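Local atomic coordinates of Dhd127_a (Synthetic construct, PDB entry 6DLM), a protein that pairs with a designed partner chain to form a computationally designed coiled-coil heterodimer. Residues E34-R38 and G39-E43; E50-H53 and R54-K58. One frame throughout, in Å; residues are numbered along the deposited sequence. Where two conformers were deposited one is given.

How the interactions relate
Interaction 1 and interaction 2 lie in series along one helical hairpin, their centres about 22 Å apart and their nearest atoms about 6 Å apart. Residues 34-43 finish helix 3-37 and carry the chain through the loop to the N-cap of helix 44-73, far out from the middle of the chain, and their contact lies at the surface. Residues 50-58 belong wholly to helix 44-73, closer to the middle, and are partly buried. Both use an arginine-carboxylate bridge over backbone hydrogen bonds. In interaction 1 those bonds end a helix, with Val35 and Leu36 resting against Val41; in interaction 2 they repeat at regular spacing, with Leu56 packed on helix 3-37 and water bridging polar groups.

Interaction 1 (E34-R38 and G39-E43); sequences EVLER and GEVDE
Arg38 carries its CG between the backbone N and the carbonyl carbon (chi1 55°) and then runs extended to NE, while Glu40 sets CG beside its own N and stretches out beyond it; the two side chains therefore meet outside the turn that ends helix 3-37. That turn is a Schellman motif, a classic way of stopping a helix. Gly39, the C-prime residue, has positive phi, a conformation that favours glycine, and its N donates to Leu36 O at 2.9 Å. One residue further on, Glu40 N reaches back to Val35 O at 3.2 Å in a nearly straight bond. Two carbonyls of the last helical turn are thus taken up by the residues that leave it.

An apolar contact sits beside these bonds. Val35 CG1 lies 4.1 Å from Val41 CG2 and also touches the Glu40 carbonyl, whereas the same Val41 methyl rests against Leu36 CB at 4.2 Å. Val41 thus lies against the last helical turn. In the assembly, Leu36 packs on Leu36 of the chain of Dhd127_b and Val41 on Arg39 of that chain, which places the turn beside the partner, and Glu37 OE1 forms a salt bridge with Arg47 of the chain of Dhd127_b.

The guanidinium of Arg38 lies flat above Val35, with Val35 CA over the centre of one face. This leaves an edge turned to Glu40, whose carboxylate plane stands 85° from that of the guanidinium. The resulting salt bridge is built on one short, straight bond, Arg38 NE to Glu40 OE1 at 2.9 Å, which lies close to the guanidinium plane yet meets the oxygen from above the carboxylate.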
ATOM      1  N   GLU A  34      13.203  10.176  12.644  1.00 20.69           N
ATOM      2  CA  GLU A  34      14.388  11.002  12.802  1.00 22.23           C
ATOM      3  C   GLU A  34      14.036  12.314  13.514  1.00 24.99           C
ATOM      4  O   GLU A  34      14.769  12.734  14.390  1.00 26.86           O
ATOM      5  CB  GLU A  34      15.016  11.289  11.442  1.00 21.98           C
ATOM      6  CG  GLU A  34      15.490  10.040  10.712  1.00 24.69           C
ATOM      7  CD  GLU A  34      15.957  10.325   9.296  1.00 54.78           C
ATOM      8  OE1 GLU A  34      15.807  11.471   8.833  1.00 41.50           O
ATOM      9  OE2 GLU A  34      16.472   9.396   8.645  1.00 55.39           O
ATOM     10  N   VAL A  35      12.915  12.921  13.143  1.00 23.71           N
ATOM     11  CA  VAL A  35      12.468  14.151  13.792  1.00 30.45           C
ATOM     12  C   VAL A  35      12.189  13.944  15.282  1.00 26.60           C
ATOM     13  O   VAL A  35      12.554  14.779  16.090  1.00 23.79           O
ATOM     14  CB  VAL A  35      11.206  14.717  13.127  1.00 24.95           C
ATOM     15  CG1 VAL A  35      10.694  15.909  13.908  1.00 28.95           C
ATOM     16  CG2 VAL A  35      11.499  15.109  11.693  1.00 18.77           C
ATOM     17  N   LEU A  36      11.575  12.826  15.637  1.00 23.22           N
ATOM     18  CA  LEU A  36      11.305  12.523  17.037  1.00 25.07           C
ATOM     19  C   LEU A  36      12.597  12.346  17.833  1.00 33.66           C
ATOM     20  O   LEU A  36      12.698  12.786  18.968  1.00 29.64           O
ATOM     21  CB  LEU A  36      10.455  11.265  17.158  1.00 34.27           C
ATOM     22  CG  LEU A  36      10.271  10.707  18.567  1.00 38.52           C
ATOM     23  CD1 LEU A  36       9.051  11.324  19.230  1.00 28.97           C
ATOM     24  CD2 LEU A  36      10.143   9.196  18.497  1.00 35.36           C
ATOM     25  N   GLU A  37      13.583  11.698  17.230  1.00 36.86           N
ATOM     26  CA  GLU A  37      14.857  11.446  17.899  1.00 38.93           C
ATOM     27  C   GLU A  37      15.527  12.763  18.318  1.00 37.39           C
ATOM     28  O   GLU A  37      16.119  12.831  19.379  1.00 34.48           O
ATOM     29  CB  GLU A  37      15.788  10.610  17.030  1.00 46.60           C
ATOM     30  CG  GLU A  37      15.182   9.277  16.644  1.00 38.16           C
ATOM     31  CD  GLU A  37      16.167   8.136  16.729  1.00 59.88           C
ATOM     32  OE1 GLU A  37      16.093   7.220  15.881  1.00 55.04           O
ATOM     33  OE2 GLU A  37      17.007   8.147  17.646  1.00 56.27           O
ATOM     34  N   ARG A  38      15.397  13.802  17.519  1.00 37.14           N
ATOM     35  CA  ARG A  38      15.940  15.089  17.937  1.00 38.73           C
ATOM     36  C   ARG A  38      14.954  16.033  18.695  1.00 31.77           C
ATOM     37  O   ARG A  38      15.300  17.195  18.888  1.00 46.87           O
ATOM     38  CB  ARG A  38      16.592  15.808  16.759  1.00 35.56           C
ATOM     39  CG  ARG A  38      15.698  16.006  15.562  1.00 39.16           C
ATOM     40  CD  ARG A  38      16.518  16.390  14.347  1.00 40.61           C
ATOM     41  NE  ARG A  38      15.706  17.072  13.355  1.00 38.41           N
ATOM     42  CZ  ARG A  38      15.410  16.585  12.159  1.00 31.90           C
ATOM     43  NH1 ARG A  38      15.877  15.414  11.768  1.00 39.94           N
ATOM     44  NH2 ARG A  38      14.655  17.300  11.342  1.00 54.57           N
ATOM     45  N   GLY A  39      13.807  15.509  19.106  1.00 35.04           N
ATOM     46  CA  GLY A  39      12.804  16.273  19.825  1.00 38.38           C
ATOM     47  C   GLY A  39      12.219  17.501  19.132  1.00 40.80           C
ATOM     48  O   GLY A  39      11.927  18.490  19.801  1.00 39.92           O
ATOM     49  N   GLU A  40      12.030  17.424  17.820  1.00 37.83           N
ATOM     50  CA  GLU A  40      11.457  18.526  17.037  1.00 39.65           C
ATOM     51  C   GLU A  40      10.058  18.274  16.410  1.00 38.59           C
ATOM     52  O   GLU A  40       9.738  18.894  15.407  1.00 32.43           O
ATOM     53  CB  GLU A  40      12.437  18.963  15.938  1.00 45.16           C
ATOM     54  CG  GLU A  40      13.633  19.761  16.418  1.00 40.75           C
ATOM     55  CD  GLU A  40      14.654  19.984  15.320  1.00 53.73           C
ATOM     56  OE1 GLU A  40      14.435  19.501  14.193  1.00 52.44           O
ATOM     57  OE2 GLU A  40      15.680  20.639  15.579  1.00 72.17           O
ATOM     58  N   VAL A  41       9.287  17.345  16.940  1.00 26.73           N
ATOM     59  CA  VAL A  41       8.009  17.089  16.331  1.00 32.75           C
ATOM     60  C   VAL A  41       7.160  18.348  16.416  1.00 49.75           C
ATOM     61  O   VAL A  41       7.082  18.996  17.453  1.00 38.66           O
ATOM     62  CB  VAL A  41       7.294  15.918  17.015  1.00 30.33           C
ATOM     63  CG1 VAL A  41       5.818  15.945  16.681  1.00 49.22           C
ATOM     64  CG2 VAL A  41       7.930  14.599  16.610  1.00 31.09           C
ATOM     65  N   ASP A  42       6.556  18.708  15.298  1.00 42.61           N
ATOM     66  CA  ASP A  42       5.681  19.869  15.252  1.00 46.22           C
ATOM     67  C   ASP A  42       4.178  19.637  15.031  1.00 48.31           C
ATOM     68  O   ASP A  42       3.528  20.631  14.718  1.00 42.26           O
ATOM     69  CB  ASP A  42       6.172  20.843  14.169  1.00 42.85           C
ATOM     70  CG  ASP A  42       5.967  20.319  12.739  1.00 52.38           C
ATOM     71  OD1 ASP A  42       5.093  19.463  12.503  1.00 41.24           O
ATOM     72  OD2 ASP A  42       6.685  20.787  11.835  1.00 36.66           O
ATOM     73  N   GLU A  43       3.696  18.390  15.081  1.00 32.41           N
ATOM     74  CA  GLU A  43       2.287  18.033  14.831  1.00 30.10           C
ATOM     75  C   GLU A  43       1.911  17.885  13.329  1.00 28.08           C
ATOM     76  O   GLU A  43       1.217  16.948  12.961  1.00 26.97           O
ATOM     77  CB  GLU A  43       1.332  19.006  15.518  1.00 36.81           C
ATOM     78  CG  GLU A  43       1.637  19.260  16.983  1.00 41.72           C
ATOM     79  CD  GLU A  43       1.773  17.988  17.796  1.00 65.21           C
ATOM     80  OE1 GLU A  43       0.917  17.092  17.655  1.00 71.60           O
ATOM     81  OE2 GLU A  43       2.734  17.892  18.582  1.00 62.80           O
TER

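Interaction 2 (E50-H53 and R54-K58); sequences EDLH and RELEK
Two turns in the body of helix 44-73 make up this contact, an example of how side chains three and four residues apart decorate a continuous alpha-helix. Its backbone ladder is regular: Arg54 N donates to Glu50 O and Leu56 N to Leu52 O, each at 2.9 Å, and Glu55 and Glu57 bond in the same way to Asp51 and His53.

On the outer surface the side chains of Asp51 and Arg54 run alongside each other in one direction. The arginine chain bends at chi3 (-37°), which swings NH1 back to Asp51 OD1 at 3.0 Å; the bond is bent, and the two planes stand 66° apart. Asp51 OD2 is held by Lys47, so the carboxylate joins two cations. Without the carboxylate, as with an alanine at Asp51, Arg54 and Lys47 would probably lose their shared anion, and the arginine end would be freer to turn.

Water extends the pattern. One molecule donates to Asp51 O and, in one of the two conformers of Glu55, also to its OE2 at 2.7 Å, tying a main-chain carbonyl to a side chain one turn on. Another lies in the plane of the His53 ring, 2.8 Å from ND1, and donates to Glu57 OE2.

The apolar side differs. Leu56 CD1 lies 4.4 Å from Leu52 CG, and Leu56 packs on Leu18, Leu21, Leu22 and Leu25 of helix 3-37 and on Leu26 of the chain of Dhd127_b. With Leu56 toward the bundle, the Asp51-Arg54 pair on the outer side, and His53 and Glu50 facing Lys30 and Lys37 of the partner chain, this is the amphipathic helix of a coiled-coil heterodimer.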
ATOM      1  N   GLU A  50      -0.971  10.874   8.754  1.00 19.97           N
ATOM      2  CA  GLU A  50      -2.374  10.501   8.797  1.00 25.62           C
ATOM      3  C   GLU A  50      -3.063  10.742   7.466  1.00 24.42           C
ATOM      4  O   GLU A  50      -3.843   9.910   7.042  1.00 27.13           O
ATOM      5  CB  GLU A  50      -3.131  11.310   9.826  1.00 29.62           C
ATOM      6  CG  GLU A  50      -2.508  11.373  11.193  1.00 49.65           C
ATOM      7  CD  GLU A  50      -3.502  11.858  12.208  1.00 57.04           C
ATOM      8  OE1 GLU A  50      -3.381  13.011  12.659  1.00 55.15           O
ATOM      9  OE2 GLU A  50      -4.427  11.087  12.521  1.00 76.91           O
ATOM     10  N   ASP A  51      -2.788  11.866   6.833  1.00 23.43           N
ATOM     11  CA  ASP A  51      -3.397  12.138   5.545  1.00 21.03           C
ATOM     12  C   ASP A  51      -3.020  11.031   4.548  1.00 19.91           C
ATOM     13  O   ASP A  51      -3.877  10.538   3.834  1.00 21.97           O
ATOM     14  CB  ASP A  51      -2.916  13.480   5.001  1.00 28.79           C
ATOM     15  CG  ASP A  51      -3.541  14.669   5.713  1.00 41.94           C
ATOM     16  OD1 ASP A  51      -4.460  14.470   6.521  1.00 36.64           O
ATOM     17  OD2 ASP A  51      -3.104  15.807   5.450  1.00 40.29           O
ATOM     18  N   LEU A  52      -1.756  10.634   4.547  1.00 22.79           N
ATOM     19  CA  LEU A  52      -1.286   9.574   3.667  1.00 15.79           C
ATOM     20  C   LEU A  52      -2.006   8.248   3.967  1.00 16.05           C
ATOM     21  O   LEU A  52      -2.427   7.552   3.056  1.00 17.39           O
ATOM     22  CB  LEU A  52       0.214   9.416   3.851  1.00 19.10           C
ATOM     23  CG  LEU A  52       1.077   8.879   2.721  1.00 37.70           C
ATOM     24  CD1 LEU A  52       0.590   9.276   1.338  1.00 33.50           C
ATOM     25  CD2 LEU A  52       2.493   9.388   2.943  1.00 30.14           C
ATOM     26  N   HIS A  53      -2.170   7.904   5.239  1.00 17.13           N
ATOM     27  CA  HIS A  53      -2.914   6.704   5.574  1.00 14.57           C
ATOM     28  C   HIS A  53      -4.347   6.786   5.038  1.00 17.95           C
ATOM     29  O   HIS A  53      -4.821   5.834   4.449  1.00 24.77           O
ATOM     30  CB  HIS A  53      -2.985   6.563   7.086  1.00 20.69           C
ATOM     31  CG  HIS A  53      -1.828   5.835   7.678  1.00 21.03           C
ATOM     32  ND1 HIS A  53      -1.840   4.476   7.898  1.00 22.54           N
ATOM     33  CD2 HIS A  53      -0.621   6.277   8.101  1.00 17.52           C
ATOM     34  CE1 HIS A  53      -0.686   4.112   8.425  1.00 26.63           C
ATOM     35  NE2 HIS A  53       0.069   5.187   8.562  1.00 22.46           N
ATOM     36  N   ARG A  54      -4.977   7.943   5.180  1.00 25.35           N
ATOM     37  CA  ARG A  54      -6.349   8.139   4.729  1.00 23.87           C
ATOM     38  C   ARG A  54      -6.445   7.930   3.231  1.00 25.44           C
ATOM     39  O   ARG A  54      -7.293   7.208   2.746  1.00 24.33           O
ATOM     40  CB  ARG A  54      -6.790   9.570   5.045  0.83 26.40           C
ATOM     41  CG  ARG A  54      -8.298   9.766   5.108  0.68 30.01           C
ATOM     42  CD  ARG A  54      -8.735  11.234   5.066  0.43 44.65           C
ATOM     43  NE  ARG A  54      -7.848  12.146   5.789  0.54 43.32           N
ATOM     44  CZ  ARG A  54      -7.557  12.043   7.079  0.72 51.25           C
ATOM     45  NH1 ARG A  54      -6.740  12.918   7.643  1.00 46.25           N
ATOM     46  NH2 ARG A  54      -8.065  11.056   7.802  1.00 48.15           N
ATOM     47  N   GLU A  55      -5.496   8.499   2.504  0.54 22.44           N
ATOM     48  CA  GLU A  55      -5.461   8.344   1.062  0.54 21.89           C
ATOM     49  C   GLU A  55      -5.209   6.887   0.653  0.54 22.67           C
ATOM     50  O   GLU A  55      -5.755   6.414  -0.328  0.54 19.81           O
ATOM     51  CB  GLU A  55      -4.442   9.298   0.449  0.54 25.74           C
ATOM     52  CG  GLU A  55      -4.793  10.753   0.718  0.54 21.03           C
ATOM     53  CD  GLU A  55      -6.166  11.132   0.175  0.54 27.24           C
ATOM     54  OE1 GLU A  55      -6.395  10.916  -1.025  0.54 38.82           O
ATOM     55  OE2 GLU A  55      -7.008  11.645   0.937  0.54 20.48           O
ATOM     56  N   LEU A  56      -4.327   6.207   1.378  1.00 20.34           N
ATOM     57  CA  LEU A  56      -4.034   4.811   1.084  1.00 17.61           C
ATOM     58  C   LEU A  56      -5.256   3.903   1.310  1.00 15.03           C
ATOM     59  O   LEU A  56      -5.548   3.037   0.509  1.00 21.86           O
ATOM     60  CB  LEU A  56      -2.854   4.343   1.925  1.00 24.81           C
ATOM     61  CG  LEU A  56      -1.516   4.733   1.307  1.00 20.43           C
ATOM     62  CD1 LEU A  56      -0.414   4.769   2.341  1.00 14.82           C
ATOM     63  CD2 LEU A  56      -1.189   3.773   0.180  1.00 28.53           C
ATOM     64  N   GLU A  57      -5.969   4.122   2.407  1.00 15.64           N
ATOM     65  CA  GLU A  57      -7.159   3.347   2.698  1.00 14.86           C
ATOM     66  C   GLU A  57      -8.184   3.542   1.576  1.00 17.15           C
ATOM     67  O   GLU A  57      -8.783   2.582   1.136  1.00 19.74           O
ATOM     68  CB  GLU A  57      -7.759   3.777   4.034  1.00 21.86           C
ATOM     69  CG  GLU A  57      -6.890   3.440   5.220  1.00 21.69           C
ATOM     70  CD  GLU A  57      -7.327   4.134   6.493  1.00 48.12           C
ATOM     71  OE1 GLU A  57      -8.239   4.985   6.442  1.00 41.83           O
ATOM     72  OE2 GLU A  57      -6.744   3.838   7.547  1.00 56.32           O
ATOM     73  N   LYS A  58      -8.331   4.776   1.128  1.00 20.08           N
ATOM     74  CA  LYS A  58      -9.229   5.102   0.034  1.00 24.57           C
ATOM     75  C   LYS A  58      -8.793   4.400  -1.268  1.00 18.10           C
ATOM     76  O   LYS A  58      -9.629   3.860  -1.976  1.00 22.51           O
ATOM     77  CB  LYS A  58      -9.281   6.618  -0.141  1.00 21.33           C
ATOM     78  CG  LYS A  58      -9.810   7.096  -1.474  1.00 48.20           C
ATOM     79  CD  LYS A  58      -9.990   8.610  -1.468  1.00 54.11           C
ATOM     80  CE  LYS A  58      -9.846   9.193  -2.856  1.00 64.67           C
ATOM     81  NZ  LYS A  58      -8.428   9.170  -3.305  1.00 78.72           N
TER
HETATM   82  O   HOH W   1      -5.586  12.782   2.948  1.00 43.91           O
HETATM   83  O   HOH W   2      -3.905   2.568   7.989  1.00 34.41           O